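Side-chain contacts in lipocalin (Argas monolakensis, PDB 3BRN), which binds serotonin in the pocket of its beta barrel and probably serves the tick as a binder of biogenic amines: residues C7-P12 against D133-Q138; Y16-G21 against S104-R109; Y60-L63 against M68-L71; T72-V77 against E83-G88; A123-S128 against H147-Y152. All blocks are in the same frame, centred on the assembly; numbering follows the deposited sequence.

Contact 1. Residues C7-P12 against D133-Q138; sequences CDFGGP and DTKFAQ
Phe9 lays one face of its ring on the side chain of Lys135. Lys135 CD sits over the ring centre, 4.0 Å from the centroid of the Phe9 ring and 13° off the ring normal, in a CH-pi contact. Lys135 CB lies over the same ring nearer its tip, 3.8 Å from Phe9 CZ. The lysine chain bends once, at chi2 (74°), and then runs extended. This course carries it back along the phenylalanine, so the two side chains pass in opposite directions. The ring edge meets Thr134 CG2 and the amide of Gln138. Gln138 NE2 lies in the ring plane, 3.9 Å from Phe9 CE2, and the amide is turned 75° against the ring.

Asp8 OD1 accepts from Gly10 N in an Asx turn, with the lone pair directed away from OD2. Close by, the disulfide of Cys7 with Cys131 ties the N-terminal arm to helix 131-140. Phe99 meets Phe9 edge to face. Lys135 NZ donates to a water (2.7 Å) that in turn donates to Phe9 O. The lysine thus serves the arm twice: its methylenes cover an aromatic ring, while its charged end keeps a water-mediated polar partner at the surface.

Contact 2. Residues Y16-G21 against S104-R109; sequences YKSVNG and SCDVMR. With SRO (serotonin), chain C.
Ser18 reaches from helix 15-20 to Asp106 on strand 105-109, with Ser18 OG lying 2.9 Å from Asp106 OD1 in a weak hydrogen bond. The contact is buried in the pocket of this lipocalin barrel, and serotonin is bound beside it. The Ser18 torsion (chi1 172°) swings OG off the helix toward the strand.

The carboxylate of Asp106 divides its work. Asp106 OD2 accepts from the serotonin amine NZ at 2.8 Å. Asp106 OD1 faces Ser18, and also bonds to Ser100 OG and to a water that donates to Asp106 OD1 at 2.7 Å. The same water makes a weak, long bond to Ser18 O. Several partners on OD1 would hold the carboxylate in place and leave OD2 aimed at the ligand. The nearby amine, if charged, would be expected to stabilise the negative charge.

Ser18 O is the second acceptor for the amine, also 2.8 Å from serotonin NZ. The helix therefore gives the ligand a backbone carbonyl and the strand gives it a carboxylate. Trp118, another pocket residue, lies against Asp106 and Met108. Val19 CG1 approaches the serotonin hydroxyl at the far end of the ligand. Met108 has its chain bent at chi2 (-57°), and Met108 CE ends between two neighbours, 3.6 Å from Ser18 OG and 3.5 Å from serotonin CD1.

Contact 3. Residues Y60-L63 against M68-L71; sequences YGKL and MIQL
The Tyr60 ring has Leu71 over one face, placed toward the rim. Leu71 CB lies 3.8 Å from the centroid of the Tyr60 ring and 24° off the normal, a CH-pi contact. Leu71 CD1 follows the same side out to the phenol end, 3.8 Å from Tyr60 OH. Tyr60 takes a chi1 of 73°, which sets CG between its backbone N and carbonyl carbon. From there the ring leans over the neighbouring strand instead of standing clear of it.

Beneath these side chains, Tyr60 and Leu71 form an antiparallel hydrogen-bonded pair. Leu71 N donates to Tyr60 O at 2.7 Å, and Tyr60 N donates to Leu71 O at 2.9 Å. Lys62 and Ile69 project from the same face as Tyr60 and Leu71. Their chains run side by side, with Lys62 CG 4.1 Å from Ile69 CD1. Ile69 N donates to Lys62 O.

On the other face, Met68 folds back with bends at chi2 and chi3. Met68 SD comes to 4.3 Å from Leu63 CB. Gly61 CA comes to 3.1 Å from Ile69 O in a CA-H...O contact. Ile69 O also accepts from Tyr42 OH, on strand 42-44 at the far side of strand 55-64. The pairing is that of an antiparallel beta hairpin, strands 55-64 and 67-78, in the wall of the lipocalin barrel.

Contact 4. Residues T72-V77 against E83-G88; sequences TATVTV and EVTGAG
Four backbone hydrogen bonds join Thr74 to Thr85 and Thr76 to Glu83, two in each pair. All are near straight. Thr74 N donates to Thr85 O at 3.0 Å, with an angle of 169° at the hydrogen. Thr76 N donates to Glu83 O at 2.9 Å. Two CA-H...O contacts lie between the hydrogen-bonded pairs: Val84 CA points at Thr74 O and Val75 CA at Glu83 O.

The apolar contacts lie on the face that carries Val75 and Val84, a non-hydrogen-bonded pair. Val75 CG2 meets Val84 CG2 at 4.1 Å. With chi1 at 67°, Val75 CG2 is the branch trans to the amide nitrogen, and this is the one that meets the partner valine. Ala73 CB touches Ala87 CB at 3.6 Å, where residues 86-88 have left strand 81-85. Gly86 makes that turn with positive phi (88°). Strands 67-78 and 81-85 form an antiparallel hairpin of the lipocalin barrel. Both valines touch serotonin, so their face looks into the pocket. Phe58 of the preceding strand packs on Ala73 and Val75.

Polar side chains take the opposite face. Thr85 OG1 rests 3.4 Å from Thr74 CB, a carbon rather than a polar partner. Glu83 turns its end away from strand 67-78, and its OE1 bonds to Thr94 OG1. On this same face Thr76 OG1 bonds to Ser55 OG of strand 55-64, the other neighbour of strand 67-78.

Contact 5. Residues A123-S128 against H147-Y152; sequences AINLQS and HTWQTY
Ile124 presses its CG1 onto one face of the Trp149 indole. Ile124 CG1 lies 3.5 Å from the centroid of the Trp149 five-membered ring and 14° off its normal, in a CH-pi contact. Ile124 CG1 comes nearest to Trp149 CE2, at 3.4 Å. Ile124 CD1 extends over the same face, 4.0 Å from Trp149 CG. The first torsion of the isoleucine swings this ethyl branch out to the ring. Asn125 comes from the edge instead. Asn125 ND2 lies in the indole plane, 3.4 Å from Trp149 CZ2, and the amide is turned 73° against the ring. The other indole face has Thr151 N above its rim, so the indole lies between Ile124 and the backbone of its own loop.

A water links the outer ends of the contact. Asn125 ND2 donates to it at 2.9 Å, and it donates to Thr151 O.

Ile124 and Asn125 are the central residues of a type I beta turn from Ala123 to Leu126, closed by Leu126 N donating to Ala123 O at 3.2 Å. This turn follows strand 115-120 of the lipocalin barrel, and Trp149 belongs to the C-terminal loop after strand 146-147. Further out, Tyr28 on strand 26-32 touches Ile124 and meets the Trp149 ring with planes at about 55°. Tyr129 packs against the tryptophan, and its OH is hydrogen-bonded to Ile124 O.

How the contacts relate
Contact 2 is the buried one, its centre about 6 Å from the centre of the chain, and polar groups around the ligand amine dominate it. Contacts 1 and 3 are surface contacts, and 4 and 5 are partly buried. Contacts 3 and 4 are successive hairpins that share strand 67-78. Backbone bonds carry both, but of the two only contact 4 touches serotonin. Tyr60 OH probably bonds to Ala87 O and so joins them. Contacts 1 and 5 rely on an aromatic ring covered by aliphatic carbon, with a bridging water. Contact 1 packs on contact 2 through Lys135 and Val107. Contact 4 meets contact 2 where Val77 touches Tyr16 and Val19.

Contact 1. Residues C7-P12 against D133-Q138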
# COMPACT_ATOMS: atom_id res chain seq x y z
N CYS A 7 -6.86 6.87 17.88
CA CYS A 7 -7.09 6.23 16.59
C CYS A 7 -8.31 5.33 16.73
O CYS A 7 -8.57 4.81 17.81
CB CYS A 7 -5.88 5.38 16.19
SG CYS A 7 -4.30 6.28 16.13
N ASP A 8 -9.02 5.10 15.63
CA ASP A 8 -10.16 4.20 15.66
C ASP A 8 -9.91 2.99 14.78
O ASP A 8 -10.10 3.04 13.57
CB ASP A 8 -11.43 4.92 15.21
CG ASP A 8 -12.69 4.25 15.72
OD1 ASP A 8 -12.74 3.00 15.74
OD2 ASP A 8 -13.63 4.98 16.10
N PHE A 9 -9.52 1.88 15.40
CA PHE A 9 -9.15 0.68 14.65
C PHE A 9 -10.31 -0.31 14.53
O PHE A 9 -10.12 -1.47 14.15
CB PHE A 9 -7.95 -0.01 15.31
CG PHE A 9 -6.71 0.84 15.35
CD1 PHE A 9 -6.55 1.89 14.46
CD2 PHE A 9 -5.71 0.59 16.27
CE1 PHE A 9 -5.41 2.67 14.49
CE2 PHE A 9 -4.57 1.37 16.31
CZ PHE A 9 -4.42 2.42 15.42
N GLY A 10 -11.52 0.15 14.84
CA GLY A 10 -12.74 -0.55 14.48
C GLY A 10 -13.10 -0.18 13.06
O GLY A 10 -12.93 0.97 12.65
N GLY A 11 -13.50 -1.16 12.27
CA GLY A 11 -13.86 -0.86 10.89
C GLY A 11 -15.36 -0.67 10.74
O GLY A 11 -16.00 -0.03 11.57
N PRO A 12 -15.92 -1.27 9.68
CA PRO A 12 -15.04 -1.98 8.77
C PRO A 12 -14.23 -1.03 7.90
O PRO A 12 -14.44 0.18 7.92
CB PRO A 12 -16.01 -2.79 7.90
CG PRO A 12 -17.31 -2.05 8.00
CD PRO A 12 -17.35 -1.47 9.37
N ASP A 133 1.24 4.18 11.95
CA ASP A 133 2.41 3.71 12.63
C ASP A 133 1.97 2.92 13.86
O ASP A 133 2.43 1.88 14.11
CB ASP A 133 3.29 4.87 13.04
CG ASP A 133 4.48 5.05 12.15
OD1 ASP A 133 4.91 4.10 11.53
OD2 ASP A 133 4.99 6.17 12.10
N THR A 134 1.04 3.46 14.60
CA THR A 134 0.52 2.77 15.77
C THR A 134 -0.08 1.41 15.41
O THR A 134 0.03 0.46 16.19
CB THR A 134 -0.54 3.61 16.51
OG1 THR A 134 0.02 4.88 16.87
CG2 THR A 134 -1.01 2.90 17.76
N LYS A 135 -0.80 1.34 14.30
CA LYS A 135 -1.49 0.10 13.92
C LYS A 135 -0.47 -0.91 13.42
O LYS A 135 -0.55 -2.11 13.73
CB LYS A 135 -2.55 0.38 12.86
CG LYS A 135 -3.21 -0.86 12.27
CD LYS A 135 -4.19 -1.49 13.25
CE LYS A 135 -4.76 -2.79 12.67
NZ LYS A 135 -5.84 -3.31 13.58
N PHE A 136 0.46 -0.44 12.60
CA PHE A 136 1.48 -1.33 12.05
C PHE A 136 2.32 -1.94 13.17
O PHE A 136 2.56 -3.17 13.19
CB PHE A 136 2.34 -0.58 11.01
CG PHE A 136 3.47 -1.41 10.45
CD1 PHE A 136 3.22 -2.40 9.52
CD2 PHE A 136 4.76 -1.28 10.96
CE1 PHE A 136 4.24 -3.22 9.03
CE2 PHE A 136 5.79 -2.10 10.49
CZ PHE A 136 5.52 -3.07 9.51
N ALA A 137 2.67 -1.13 14.15
CA ALA A 137 3.38 -1.63 15.35
C ALA A 137 2.58 -2.68 16.08
O ALA A 137 3.12 -3.70 16.49
CB ALA A 137 3.75 -0.48 16.30
N GLN A 138 1.27 -2.46 16.23
CA GLN A 138 0.43 -3.46 16.88
C GLN A 138 0.46 -4.81 16.18
O GLN A 138 0.59 -5.83 16.84
CB GLN A 138 -1.02 -2.99 17.04
CG GLN A 138 -1.30 -2.40 18.39
CD GLN A 138 -2.72 -1.87 18.52
OE1 GLN A 138 -3.67 -2.53 17.86
NE2 GLN A 138 -2.95 -0.83 19.15
O HOH W 1 -7.71 -1.65 12.51

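Contact 2. Residues Y16-G21 against S104-R109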
# COMPACT_ATOMS: atom_id res chain seq x y z
N TYR A 16 -12.17 -0.25 -1.79
CA TYR A 16 -12.22 0.75 -2.86
C TYR A 16 -11.80 2.14 -2.37
O TYR A 16 -11.06 2.83 -3.05
CB TYR A 16 -13.59 0.77 -3.58
CG TYR A 16 -14.65 1.54 -2.86
CD1 TYR A 16 -15.48 0.91 -1.94
CD2 TYR A 16 -14.94 2.85 -3.21
CE1 TYR A 16 -16.51 1.59 -1.34
CE2 TYR A 16 -15.96 3.54 -2.60
CZ TYR A 16 -16.74 2.91 -1.66
OH TYR A 16 -17.73 3.59 -1.00
N LYS A 17 -12.18 2.50 -1.14
CA LYS A 17 -11.74 3.77 -0.56
C LYS A 17 -10.25 3.81 -0.27
O LYS A 17 -9.60 4.84 -0.42
CB LYS A 17 -12.54 4.10 0.71
CG LYS A 17 -13.93 4.64 0.44
CD LYS A 17 -14.89 4.22 1.52
CE LYS A 17 -16.19 4.99 1.43
NZ LYS A 17 -16.12 6.25 2.21
N SER A 18 -9.69 2.70 0.20
CA SER A 18 -8.26 2.61 0.39
C SER A 18 -7.50 2.76 -0.94
O SER A 18 -6.52 3.50 -1.04
CB SER A 18 -7.89 1.26 1.05
OG SER A 18 -6.48 1.11 1.07
N VAL A 19 -7.93 2.02 -1.95
CA VAL A 19 -7.25 2.02 -3.25
C VAL A 19 -7.39 3.37 -3.97
O VAL A 19 -6.46 3.82 -4.64
CB VAL A 19 -7.79 0.88 -4.14
CG1 VAL A 19 -7.25 0.99 -5.57
CG2 VAL A 19 -7.50 -0.48 -3.51
N ASN A 20 -8.51 4.04 -3.84
CA ASN A 20 -8.62 5.39 -4.34
C ASN A 20 -7.85 6.41 -3.56
O ASN A 20 -7.36 7.34 -4.11
CB ASN A 20 -10.06 5.83 -4.36
CG ASN A 20 -10.85 5.15 -5.39
OD1 ASN A 20 -10.38 4.78 -6.41
ND2 ASN A 20 -12.11 5.03 -5.11
N GLY A 21 -7.80 6.26 -2.26
CA GLY A 21 -7.03 7.15 -1.41
C GLY A 21 -7.47 8.60 -1.54
O GLY A 21 -8.64 8.87 -1.79
N SER A 104 -3.72 9.16 3.43
CA SER A 104 -2.26 9.18 3.46
C SER A 104 -1.60 7.82 3.64
O SER A 104 -0.45 7.64 3.24
CB SER A 104 -1.76 10.15 4.53
OG SER A 104 -2.23 9.79 5.82
N CYS A 105 -2.26 6.91 4.34
CA CYS A 105 -1.59 5.66 4.71
C CYS A 105 -2.56 4.49 4.89
O CYS A 105 -3.74 4.68 5.19
CB CYS A 105 -0.74 5.85 5.97
SG CYS A 105 -1.71 6.26 7.44
N ASP A 106 -2.06 3.27 4.73
CA ASP A 106 -2.82 2.07 4.94
C ASP A 106 -1.98 1.08 5.72
O ASP A 106 -0.79 1.06 5.56
CB ASP A 106 -3.12 1.37 3.63
CG ASP A 106 -3.66 2.27 2.59
OD1 ASP A 106 -4.75 2.79 2.74
OD2 ASP A 106 -3.01 2.38 1.58
N VAL A 107 -2.61 0.22 6.49
CA VAL A 107 -1.93 -0.97 6.99
C VAL A 107 -2.64 -2.20 6.42
O VAL A 107 -3.84 -2.33 6.55
CB VAL A 107 -1.97 -1.01 8.52
CG1 VAL A 107 -1.33 -2.34 9.04
CG2 VAL A 107 -1.25 0.23 9.07
N MET A 108 -1.87 -3.11 5.82
CA MET A 108 -2.43 -4.25 5.12
C MET A 108 -1.89 -5.54 5.73
O MET A 108 -0.77 -5.58 6.26
CB MET A 108 -1.95 -4.24 3.65
CG MET A 108 -2.22 -2.96 2.87
SD MET A 108 -3.94 -2.49 2.82
CE MET A 108 -3.91 -1.39 1.40
N ARG A 109 -2.60 -6.63 5.44
CA ARG A 109 -1.99 -7.95 5.47
C ARG A 109 -1.79 -8.33 3.99
O ARG A 109 -2.76 -8.39 3.25
CB ARG A 109 -2.90 -8.98 6.15
CG ARG A 109 -2.24 -10.35 6.32
CD ARG A 109 -3.18 -11.36 7.01
NE ARG A 109 -3.50 -10.93 8.36
CZ ARG A 109 -4.71 -10.57 8.78
NH1 ARG A 109 -5.78 -10.73 8.00
NH2 ARG A 109 -4.85 -10.08 10.01
OH SRO C . -3.94 -0.93 -6.26
CZ3 SRO C . -3.38 -1.48 -5.13
CH2 SRO C . -3.08 -2.84 -5.16
CZ2 SRO C . -2.40 -3.44 -4.09
CE2 SRO C . -2.12 -2.63 -3.00
NE1 SRO C . -1.54 -2.85 -1.79
CD1 SRO C . -1.49 -1.68 -1.10
CG SRO C . -2.08 -0.68 -1.88
CD2 SRO C . -2.49 -1.30 -3.06
CE3 SRO C . -3.09 -0.76 -4.09
CB SRO C . -2.27 0.76 -1.48
CA SRO C . -3.77 1.08 -1.31
NZ SRO C . -3.92 2.52 -1.09
O HOH W 2 -5.52 5.18 1.84

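Contact 3. Residues Y60-L63 against M68-L71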
# COMPACT_ATOMS: atom_id res chain seq x y z
N TYR A 60 2.05 -0.19 -11.14
CA TYR A 60 2.89 -0.48 -9.99
C TYR A 60 4.32 -0.60 -10.47
O TYR A 60 4.60 -0.65 -11.68
CB TYR A 60 2.45 -1.76 -9.30
CG TYR A 60 2.78 -3.02 -10.05
CD1 TYR A 60 1.93 -3.51 -11.03
CD2 TYR A 60 3.94 -3.75 -9.75
CE1 TYR A 60 2.24 -4.66 -11.73
CE2 TYR A 60 4.24 -4.92 -10.44
CZ TYR A 60 3.39 -5.36 -11.44
OH TYR A 60 3.65 -6.54 -12.12
N GLY A 61 5.25 -0.47 -9.54
CA GLY A 61 6.64 -0.46 -9.93
C GLY A 61 7.61 -0.46 -8.78
O GLY A 61 7.27 -0.82 -7.65
N LYS A 62 8.83 -0.05 -9.09
CA LYS A 62 9.92 -0.13 -8.15
C LYS A 62 11.11 0.54 -8.83
O LYS A 62 11.06 0.84 -10.03
CB LYS A 62 10.23 -1.59 -7.87
CG LYS A 62 10.79 -2.34 -9.08
CD LYS A 62 11.27 -3.71 -8.68
CE LYS A 62 11.21 -4.68 -9.85
NZ LYS A 62 11.47 -6.08 -9.39
N LEU A 63 12.14 0.82 -8.05
CA LEU A 63 13.35 1.46 -8.58
C LEU A 63 14.20 0.46 -9.34
O LEU A 63 14.43 -0.67 -8.89
CB LEU A 63 14.16 2.08 -7.45
CG LEU A 63 15.46 2.77 -7.86
CD1 LEU A 63 15.14 3.88 -8.87
CD2 LEU A 63 16.17 3.32 -6.64
N MET A 68 12.06 4.81 -11.89
CA MET A 68 10.87 4.09 -11.45
C MET A 68 10.23 3.42 -12.66
O MET A 68 9.71 4.10 -13.54
CB MET A 68 9.86 5.07 -10.84
CG MET A 68 10.28 5.73 -9.55
SD MET A 68 10.65 4.51 -8.28
CE MET A 68 9.61 5.05 -6.92
N ILE A 69 10.27 2.09 -12.71
CA ILE A 69 9.63 1.37 -13.81
C ILE A 69 8.14 1.20 -13.54
O ILE A 69 7.72 1.06 -12.38
CB ILE A 69 10.24 -0.02 -14.05
CG1 ILE A 69 10.00 -0.92 -12.84
CG2 ILE A 69 11.73 0.09 -14.44
CD1 ILE A 69 10.18 -2.40 -13.12
N GLN A 70 7.35 1.21 -14.61
CA GLN A 70 5.90 1.05 -14.50
C GLN A 70 5.44 -0.24 -15.13
O GLN A 70 5.79 -0.55 -16.27
CB GLN A 70 5.19 2.21 -15.18
CG GLN A 70 5.65 3.58 -14.74
CD GLN A 70 4.95 4.68 -15.49
OE1 GLN A 70 3.84 4.34 -16.13
NE2 GLN A 70 5.41 5.82 -15.52
N LEU A 71 4.66 -1.01 -14.38
CA LEU A 71 4.05 -2.24 -14.88
C LEU A 71 2.57 -2.12 -14.55
O LEU A 71 2.17 -1.20 -13.84
CB LEU A 71 4.66 -3.45 -14.17
CG LEU A 71 6.18 -3.57 -14.31
CD1 LEU A 71 6.72 -4.76 -13.53
CD2 LEU A 71 6.56 -3.69 -15.77

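Contact 4. Residues T72-V77 against E83-G88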
# COMPACT_ATOMS: atom_id res chain seq x y z
N THR A 72 1.73 -2.92 -15.21
CA THR A 72 0.30 -2.84 -14.95
C THR A 72 -0.26 -4.19 -14.57
O THR A 72 0.26 -5.23 -14.97
CB THR A 72 -0.52 -2.27 -16.15
OG1 THR A 72 -0.54 -3.23 -17.22
CG2 THR A 72 0.06 -0.96 -16.66
N ALA A 73 -1.29 -4.15 -13.72
CA ALA A 73 -2.01 -5.34 -13.32
C ALA A 73 -3.46 -4.94 -13.05
O ALA A 73 -3.85 -3.79 -13.26
CB ALA A 73 -1.38 -5.95 -12.09
N THR A 74 -4.26 -5.92 -12.68
CA THR A 74 -5.66 -5.69 -12.38
C THR A 74 -5.87 -5.77 -10.88
O THR A 74 -5.21 -6.55 -10.20
CB THR A 74 -6.53 -6.73 -13.06
OG1 THR A 74 -6.32 -6.65 -14.47
CG2 THR A 74 -8.05 -6.52 -12.74
N VAL A 75 -6.74 -4.90 -10.36
CA VAL A 75 -7.13 -4.93 -8.96
C VAL A 75 -8.66 -4.90 -8.88
O VAL A 75 -9.31 -4.14 -9.60
CB VAL A 75 -6.55 -3.70 -8.22
CG1 VAL A 75 -7.20 -2.42 -8.73
CG2 VAL A 75 -6.70 -3.86 -6.69
N THR A 76 -9.23 -5.80 -8.09
CA THR A 76 -10.67 -5.87 -7.85
C THR A 76 -10.91 -5.71 -6.36
O THR A 76 -10.20 -6.29 -5.55
CB THR A 76 -11.24 -7.24 -8.28
OG1 THR A 76 -10.71 -7.59 -9.57
CG2 THR A 76 -12.78 -7.19 -8.36
N VAL A 77 -11.88 -4.87 -6.02
CA VAL A 77 -12.13 -4.50 -4.63
C VAL A 77 -13.49 -4.97 -4.12
O VAL A 77 -14.52 -4.69 -4.74
CB VAL A 77 -11.99 -2.97 -4.42
CG1 VAL A 77 -10.51 -2.56 -4.50
CG2 VAL A 77 -12.79 -2.23 -5.46
N GLU A 83 -7.86 -7.51 -4.33
CA GLU A 83 -7.45 -8.72 -5.03
C GLU A 83 -6.70 -8.36 -6.30
O GLU A 83 -7.24 -7.69 -7.18
CB GLU A 83 -8.67 -9.58 -5.38
CG GLU A 83 -8.31 -10.84 -6.15
CD GLU A 83 -7.51 -11.83 -5.31
OE1 GLU A 83 -7.79 -11.95 -4.10
OE2 GLU A 83 -6.62 -12.51 -5.87
N VAL A 84 -5.43 -8.76 -6.37
CA VAL A 84 -4.58 -8.38 -7.47
C VAL A 84 -4.30 -9.59 -8.37
O VAL A 84 -4.15 -10.71 -7.88
CB VAL A 84 -3.24 -7.76 -6.99
CG1 VAL A 84 -2.25 -7.67 -8.14
CG2 VAL A 84 -3.48 -6.39 -6.40
N THR A 85 -4.46 -9.37 -9.67
CA THR A 85 -4.22 -10.41 -10.68
C THR A 85 -3.30 -9.87 -11.77
O THR A 85 -3.48 -8.75 -12.25
CB THR A 85 -5.55 -10.91 -11.33
OG1 THR A 85 -6.43 -9.80 -11.53
CG2 THR A 85 -6.24 -11.88 -10.43
N GLY A 86 -2.26 -10.63 -12.11
CA GLY A 86 -1.37 -10.22 -13.20
C GLY A 86 -0.20 -9.33 -12.82
O GLY A 86 0.38 -8.65 -13.67
N ALA A 87 0.21 -9.42 -11.56
CA ALA A 87 1.32 -8.62 -11.06
C ALA A 87 2.52 -9.49 -10.69
O ALA A 87 3.46 -9.03 -10.03
CB ALA A 87 0.87 -7.77 -9.87
N GLY A 88 2.47 -10.75 -11.10
CA GLY A 88 3.57 -11.67 -10.88
C GLY A 88 3.64 -12.15 -9.44
O GLY A 88 2.62 -12.29 -8.77

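Contact 5. Residues A123-S128 against H147-Y152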
# COMPACT_ATOMS: atom_id res chain seq x y z
N ALA A 123 2.70 12.11 1.84
CA ALA A 123 3.02 12.02 3.26
C ALA A 123 4.29 11.23 3.55
O ALA A 123 4.69 11.11 4.70
CB ALA A 123 1.84 11.43 4.05
N ILE A 124 4.95 10.75 2.51
CA ILE A 124 6.05 9.81 2.69
C ILE A 124 7.28 10.39 3.41
O ILE A 124 7.96 9.68 4.15
CB ILE A 124 6.44 9.15 1.35
CG1 ILE A 124 7.33 7.93 1.57
CG2 ILE A 124 7.08 10.19 0.41
CD1 ILE A 124 6.60 6.70 2.10
N ASN A 125 7.53 11.69 3.27
CA ASN A 125 8.69 12.32 3.92
C ASN A 125 8.42 12.84 5.34
O ASN A 125 9.28 13.49 5.94
CB ASN A 125 9.27 13.46 3.05
CG ASN A 125 9.81 12.96 1.72
OD1 ASN A 125 9.13 13.04 0.70
ND2 ASN A 125 10.98 12.34 1.75
N LEU A 126 7.24 12.54 5.88
CA LEU A 126 6.93 12.98 7.24
C LEU A 126 7.76 12.21 8.26
O LEU A 126 8.31 11.15 7.95
CB LEU A 126 5.43 12.85 7.55
CG LEU A 126 4.43 13.65 6.72
CD1 LEU A 126 3.06 13.58 7.36
CD2 LEU A 126 4.85 15.10 6.54
N GLN A 127 7.89 12.77 9.45
CA GLN A 127 8.68 12.13 10.50
C GLN A 127 7.92 11.00 11.19
O GLN A 127 8.52 10.11 11.79
CB GLN A 127 9.17 13.15 11.52
CG GLN A 127 10.16 14.15 10.93
CD GLN A 127 11.22 13.47 10.08
OE1 GLN A 127 12.03 12.69 10.58
NE2 GLN A 127 11.21 13.76 8.79
N SER A 128 6.59 11.03 11.11
CA SER A 128 5.77 9.98 11.72
C SER A 128 4.48 9.82 10.93
O SER A 128 3.91 10.80 10.48
CB SER A 128 5.46 10.32 13.18
OG SER A 128 4.53 11.38 13.27
N HIS A 147 12.48 -1.85 5.97
CA HIS A 147 12.17 -0.52 5.54
C HIS A 147 12.39 -0.30 4.06
O HIS A 147 13.49 -0.11 3.64
CB HIS A 147 12.93 0.47 6.36
CG HIS A 147 12.69 0.32 7.81
ND1 HIS A 147 11.83 1.12 8.50
CD2 HIS A 147 13.14 -0.59 8.69
CE1 HIS A 147 11.78 0.75 9.75
NE2 HIS A 147 12.56 -0.30 9.89
N THR A 148 11.33 -0.33 3.28
CA THR A 148 11.41 -0.52 1.84
C THR A 148 11.60 0.78 1.07
O THR A 148 11.95 0.75 -0.10
CB THR A 148 10.13 -1.21 1.31
OG1 THR A 148 10.12 -2.58 1.74
CG2 THR A 148 10.07 -1.17 -0.22
N TRP A 149 11.08 1.85 1.64
CA TRP A 149 11.25 3.19 1.09
C TRP A 149 12.41 3.84 1.79
O TRP A 149 12.63 3.61 2.98
CB TRP A 149 10.01 4.04 1.33
CG TRP A 149 10.22 5.48 0.94
CD1 TRP A 149 10.18 6.01 -0.32
CD2 TRP A 149 10.57 6.57 1.81
NE1 TRP A 149 10.45 7.36 -0.28
CE2 TRP A 149 10.68 7.73 1.01
CE3 TRP A 149 10.78 6.68 3.19
CZ2 TRP A 149 10.94 8.98 1.56
CZ3 TRP A 149 11.09 7.92 3.72
CH2 TRP A 149 11.19 9.04 2.90
N GLN A 150 13.22 4.56 1.00
CA GLN A 150 14.32 5.35 1.51
C GLN A 150 14.27 6.72 0.86
O GLN A 150 13.69 6.88 -0.21
CB GLN A 150 15.67 4.68 1.20
CG GLN A 150 15.98 3.51 2.10
CD GLN A 150 15.78 3.85 3.56
OE1 GLN A 150 16.48 4.87 4.03
NE2 GLN A 150 14.92 3.27 4.23
N THR A 151 14.77 7.71 1.56
CA THR A 151 14.73 9.09 1.09
C THR A 151 15.34 9.28 -0.30
O THR A 151 15.03 10.26 -0.99
CB THR A 151 15.41 10.01 2.12
OG1 THR A 151 15.25 11.37 1.73
CG2 THR A 151 16.88 9.68 2.23
N TYR A 152 16.19 8.34 -0.73
CA TYR A 152 16.81 8.39 -2.05
C TYR A 152 15.90 7.87 -3.15
O TYR A 152 16.26 7.92 -4.33
CB TYR A 152 18.12 7.58 -2.07
CG TYR A 152 17.91 6.08 -2.04
CD1 TYR A 152 18.07 5.36 -0.86
CD2 TYR A 152 17.48 5.40 -3.17
CE1 TYR A 152 17.85 3.99 -0.82
CE2 TYR A 152 17.22 4.03 -3.13
CZ TYR A 152 17.41 3.33 -1.96
OH TYR A 152 17.18 1.97 -1.92
O HOH W 3 12.74 11.90 -0.51